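Local coordinates for protein alginate lyase AlgAT5 (Defluviitalea, PDB 5ZQI) that probably cleaves alginate by beta-elimination, as a polysaccharide lyase of family 7 with a beta-sandwich fold, at residues A[58-62]-A[99-103]; A[89-93]-A[104-108]. One frame throughout, in Å; residues are numbered along the deposited sequence.

Contact 1 of 2, residues A[58-62]-A[99-103]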
loop_
_atom_site.group_PDB
_atom_site.type_symbol
_atom_site.label_atom_id
_atom_site.label_comp_id
_atom_site.label_asym_id
_atom_site.label_seq_id
_atom_site.Cartn_x
_atom_site.Cartn_y
_atom_site.Cartn_z
ATOM N N PRO A 58 14.689 -4.025 -5.992
ATOM C CA PRO A 58 13.541 -3.094 -5.961
ATOM C C PRO A 58 13.939 -1.621 -5.995
ATOM O O PRO A 58 13.230 -0.799 -6.598
ATOM C CB PRO A 58 12.822 -3.496 -4.665
ATOM C CG PRO A 58 13.115 -5.020 -4.593
ATOM C CD PRO A 58 14.563 -5.114 -4.998
ATOM N N SER A 59 15.047 -1.266 -5.354
ATOM C CA SER A 59 15.553 0.098 -5.343
ATOM C C SER A 59 15.995 0.604 -6.715
ATOM O O SER A 59 16.152 1.818 -6.864
ATOM C CB SER A 59 16.716 0.184 -4.373
ATOM O OG SER A 59 17.805 -0.623 -4.802
ATOM N N ASP A 60 16.151 -0.272 -7.703
ATOM C CA ASP A 60 16.435 0.118 -9.077
ATOM C C ASP A 60 15.173 0.450 -9.868
ATOM O O ASP A 60 15.266 1.078 -10.926
ATOM C CB ASP A 60 17.156 -1.017 -9.824
ATOM C CG ASP A 60 18.544 -1.321 -9.270
ATOM O OD1 ASP A 60 19.356 -0.379 -9.117
ATOM O OD2 ASP A 60 18.818 -2.511 -9.007
ATOM N N ILE A 61 14.012 0.003 -9.400
ATOM C CA ILE A 61 12.732 0.194 -10.082
ATOM C C ILE A 61 11.966 1.360 -9.492
ATOM O O ILE A 61 11.415 2.186 -10.218
ATOM C CB ILE A 61 11.886 -1.101 -10.009
ATOM C CG1 ILE A 61 12.647 -2.281 -10.614
ATOM C CG2 ILE A 61 10.517 -0.854 -10.674
ATOM C CD1 ILE A 61 12.924 -2.133 -12.053
ATOM N N LEU A 62 11.911 1.416 -8.161
ATOM C CA LEU A 62 11.199 2.442 -7.417
ATOM C C LEU A 62 12.205 3.251 -6.613
ATOM O O LEU A 62 13.243 2.727 -6.198
ATOM C CB LEU A 62 10.170 1.820 -6.469
ATOM C CG LEU A 62 9.151 0.886 -7.108
ATOM C CD1 LEU A 62 8.280 0.325 -5.937
ATOM C CD2 LEU A 62 8.330 1.505 -8.173
ATOM N N GLY A 99 11.415 -7.446 -15.212
ATOM C CA GLY A 99 12.360 -6.413 -14.840
ATOM C C GLY A 99 11.803 -5.009 -14.849
ATOM O O GLY A 99 12.564 -4.062 -15.062
ATOM N N ASP A 100 10.491 -4.845 -14.631
ATOM C CA ASP A 100 9.905 -3.512 -14.670
ATOM C C ASP A 100 8.901 -3.221 -13.554
ATOM O O ASP A 100 8.232 -2.188 -13.600
ATOM C CB ASP A 100 9.239 -3.250 -16.031
ATOM C CG ASP A 100 8.124 -4.214 -16.375
ATOM O OD1 ASP A 100 7.793 -5.119 -15.606
ATOM O OD2 ASP A 100 7.566 -4.040 -17.497
ATOM N N ALA A 101 8.776 -4.075 -12.547
ATOM C CA ALA A 101 7.915 -3.783 -11.411
ATOM C C ALA A 101 8.427 -4.526 -10.192
ATOM O O ALA A 101 9.173 -5.499 -10.302
ATOM C CB ALA A 101 6.461 -4.164 -11.686
ATOM N N VAL A 102 8.023 -4.046 -9.025
ATOM C CA VAL A 102 8.355 -4.687 -7.754
ATOM C C VAL A 102 7.161 -5.495 -7.273
ATOM O O VAL A 102 6.046 -4.966 -7.158
ATOM C CB VAL A 102 8.753 -3.649 -6.691
ATOM C CG1 VAL A 102 9.077 -4.309 -5.356
ATOM C CG2 VAL A 102 9.950 -2.838 -7.136
ATOM N N VAL A 103 7.405 -6.759 -6.978
ATOM C CA VAL A 103 6.420 -7.701 -6.466
ATOM C C VAL A 103 6.386 -7.617 -4.946
ATOM O O VAL A 103 7.434 -7.707 -4.287
ATOM C CB VAL A 103 6.771 -9.130 -6.909
ATOM C CG1 VAL A 103 5.757 -10.136 -6.306
ATOM C CG2 VAL A 103 6.826 -9.249 -8.402
#
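Pro58 and Val102 are the pair with the closest CA atoms, 5.7 Å apart, followed by Ile61 and Ala101 at 6.4 Å between CA atoms. Residues 58-62 form a short helical turn in which Pro58 O accepts from both Ile61 N and Leu62 N; residues 99-103 run from a loop, in which Gly99 has a positive phi, into a strand. Apolar contacts join the two, and Val102 is their centre. Its CG1 lies opposite the backbone N (chi1 179°), which leaves CG2 beside that nitrogen and directed into the turn. There CG2 meets Pro58 CB at 3.8 Å, Ile61 CB at 3.9 Å and Leu62 CD1 at 3.8 Å, so three residues of the turn border one methyl. The proline ring crosses the valine at about a right angle and also reaches its CG1. This places the N-terminal turn against the start of strand 102-107, the next-to-outermost strand in one of the two sheets of the beta-sandwich; Val102 bonds through its backbone to Ile261 on the adjoining strand. Ile61 extends the contact away from the valine by two branches. CG2 rests near Ala101 CA at 4.0 Å and Asp100 O, whereas CD1, turned back by a chi2 of -64°, approaches Gly99 O at 3.6 Å. Toward this side chain both carbonyl oxygens make van der Waals contacts with methyl carbons. The loop that carries these carbonyls is braced by Asn96, whose OD1 accepts from Asp100 N and Ala101 N, while Ile61 also leans on Val95.

Contact 2 of 2, residues A[89-93]-A[104-108]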
loop_
_atom_site.group_PDB
_atom_site.type_symbol
_atom_site.label_atom_id
_atom_site.label_comp_id
_atom_site.label_asym_id
_atom_site.label_seq_id
_atom_site.Cartn_x
_atom_site.Cartn_y
_atom_site.Cartn_z
ATOM N N HIS A 89 13.868 -9.807 -1.107
ATOM C CA HIS A 89 13.472 -11.122 -0.622
ATOM C C HIS A 89 12.847 -11.864 -1.791
ATOM O O HIS A 89 11.834 -11.410 -2.336
ATOM C CB HIS A 89 12.496 -11.023 0.530
ATOM C CG HIS A 89 12.242 -12.331 1.197
ATOM N ND1 HIS A 89 11.616 -13.386 0.560
ATOM C CD2 HIS A 89 12.590 -12.794 2.421
ATOM C CE1 HIS A 89 11.567 -14.418 1.372
ATOM N NE2 HIS A 89 12.139 -14.081 2.511
ATOM N N SER A 90 13.423 -13.012 -2.148
ATOM C CA SER A 90 13.058 -13.742 -3.366
ATOM C C SER A 90 11.574 -14.097 -3.424
ATOM O O SER A 90 11.043 -14.311 -4.516
ATOM C CB SER A 90 13.908 -14.998 -3.464
ATOM O OG SER A 90 13.556 -15.890 -2.438
ATOM N N GLU A 91 10.911 -14.230 -2.277
ATOM C CA GLU A 91 9.478 -14.514 -2.281
ATOM C C GLU A 91 8.600 -13.294 -2.048
ATOM O O GLU A 91 7.532 -13.175 -2.666
ATOM C CB GLU A 91 9.135 -15.557 -1.214
ATOM C CG GLU A 91 7.678 -16.036 -1.276
ATOM C CD GLU A 91 7.413 -17.254 -0.437
ATOM O OE1 GLU A 91 8.332 -17.716 0.271
ATOM O OE2 GLU A 91 6.267 -17.759 -0.495
ATOM N N TYR A 92 8.996 -12.390 -1.158
ATOM C CA TYR A 92 8.078 -11.355 -0.694
ATOM C C TYR A 92 8.301 -9.968 -1.260
ATOM O O TYR A 92 7.334 -9.187 -1.272
ATOM C CB TYR A 92 8.109 -11.274 0.858
ATOM C CG TYR A 92 7.753 -12.592 1.511
ATOM C CD1 TYR A 92 6.524 -13.190 1.285
ATOM C CD2 TYR A 92 8.657 -13.257 2.309
ATOM C CE1 TYR A 92 6.204 -14.392 1.866
ATOM C CE2 TYR A 92 8.367 -14.480 2.856
ATOM C CZ TYR A 92 7.156 -15.042 2.638
ATOM O OH TYR A 92 6.881 -16.249 3.232
ATOM N N PHE A 93 9.503 -9.651 -1.760
ATOM C CA PHE A 93 9.838 -8.259 -2.129
ATOM C C PHE A 93 10.982 -8.265 -3.141
ATOM O O PHE A 93 12.152 -8.316 -2.768
ATOM C CB PHE A 93 10.192 -7.456 -0.887
ATOM C CG PHE A 93 10.600 -6.012 -1.139
ATOM C CD1 PHE A 93 9.651 -5.061 -1.452
ATOM C CD2 PHE A 93 11.929 -5.614 -1.029
ATOM C CE1 PHE A 93 10.023 -3.746 -1.632
ATOM C CE2 PHE A 93 12.305 -4.315 -1.219
ATOM C CZ PHE A 93 11.333 -3.356 -1.513
ATOM N N PHE A 104 5.180 -7.421 -4.395
ATOM C CA PHE A 104 4.928 -7.432 -2.953
ATOM C C PHE A 104 3.989 -8.603 -2.684
ATOM O O PHE A 104 2.890 -8.655 -3.249
ATOM C CB PHE A 104 4.281 -6.140 -2.459
ATOM C CG PHE A 104 5.103 -4.894 -2.643
ATOM C CD1 PHE A 104 5.180 -4.265 -3.883
ATOM C CD2 PHE A 104 5.758 -4.316 -1.570
ATOM C CE1 PHE A 104 5.920 -3.096 -4.011
ATOM C CE2 PHE A 104 6.486 -3.168 -1.710
ATOM C CZ PHE A 104 6.569 -2.554 -2.924
ATOM N N LYS A 105 4.381 -9.500 -1.781
ATOM C CA LYS A 105 3.575 -10.664 -1.410
ATOM C C LYS A 105 3.451 -10.730 0.100
ATOM O O LYS A 105 4.452 -10.622 0.795
ATOM C CB LYS A 105 4.200 -11.966 -1.950
ATOM C CG LYS A 105 3.533 -13.228 -1.419
ATOM C CD LYS A 105 4.118 -14.476 -2.051
ATOM C CE LYS A 105 3.572 -15.730 -1.373
ATOM N NZ LYS A 105 4.059 -17.001 -1.956
ATOM N N ALA A 106 2.239 -10.966 0.609
ATOM C CA ALA A 106 2.038 -11.279 2.022
ATOM C C ALA A 106 1.059 -12.434 2.133
ATOM O O ALA A 106 -0.086 -12.332 1.684
ATOM C CB ALA A 106 1.553 -10.050 2.806
ATOM N N HIS A 107 1.534 -13.524 2.720
ATOM C CA HIS A 107 0.739 -14.735 2.882
ATOM C C HIS A 107 -0.069 -14.713 4.171
ATOM O O HIS A 107 0.301 -14.070 5.146
ATOM C CB HIS A 107 1.641 -15.972 2.850
ATOM C CG HIS A 107 2.702 -15.981 3.909
ATOM N ND1 HIS A 107 3.555 -14.916 4.125
ATOM C CD2 HIS A 107 3.031 -16.922 4.823
ATOM C CE1 HIS A 107 4.366 -15.211 5.128
ATOM N NE2 HIS A 107 4.077 -16.426 5.559
ATOM N N CYS A 108 -1.176 -15.463 4.165
ATOM C CA CYS A 108 -2.138 -15.410 5.268
ATOM C C CYS A 108 -1.563 -15.942 6.563
ATOM O O CYS A 108 -2.056 -15.593 7.645
ATOM C CB CYS A 108 -3.415 -16.162 4.873
ATOM S SG CYS A 108 -4.330 -15.378 3.511
#
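Phe93 and Phe104 form an antiparallel, non-hydrogen-bonded pair with CA atoms 5.0 Å apart, and next to it Lys105 N donates to Tyr92 O at 3.0 Å (N-H...O angle 155°). Tyr92 and Phe93 lie opposite His89 in a classic beta bulge, and His89 ND1 accepts from Glu91 N close to its ring plane. The two phenylalanines extend alongside each other, yet their rings, turned by 65°, form an offset edge-to-face stack: the edge of Phe93 is directed at the face of Phe104, its CE1 3.6 Å from Phe104 CE2. Cys121 and Leu123 of strand 120-127 place this pair in the sandwich core. Tyr92 and Lys105 carry the contact onward to the partly exposed Glu91 and His107. The tyrosine ring crosses the lysine, CD1 coming 4.0 Å from Lys105 CG, and its OH sits over one face of the His107 imidazole, 3.3 Å from CE1. His107 CG sits between backbone N and carbonyl carbon (chi1 59°), which lifts the ring toward the tyrosine, though the nearly parallel rings are displaced so far that they scarcely stack. The extended Lys105 chain passes Glu91 O and carries NZ to Glu91 OE2, 2.8 Å away on the anti lone pair, in one of the glutamate's two modelled conformers. Replacing Lys105 by an alanine would probably leave that carboxylate without its mate and deprive Tyr256 of its cation-pi partner. The inner side thus rests on aromatic packing beside one backbone bond, the outer salt bridge may be intermittent, and Lys105 O, buried near Tyr92 CD1, has no polar partner in the model.

Both contacts use strand 102-107, contact 1 at its beginning and contact 2 further along, with centres about 14 Å apart. Phe93 connects them directly: its CZ lies 3.5 Å from Pro58 CB and its CE1 3.9 Å from Val102 CG1, so the aromatic packing of contact 2 continues into the apolar cluster of contact 1. Their segments alternate along the chain, 58-62, 89-93, 99-103 and 104-108, which brings the turn 58-62 and the loop 89-93, well separated in sequence, onto one strand. In family 7 lyases the substrate groove lies on the sheet facing this one, which here probably includes strands 120-127, 160-167 and 236-239; the two contacts belong to the opposing sheet and its edge.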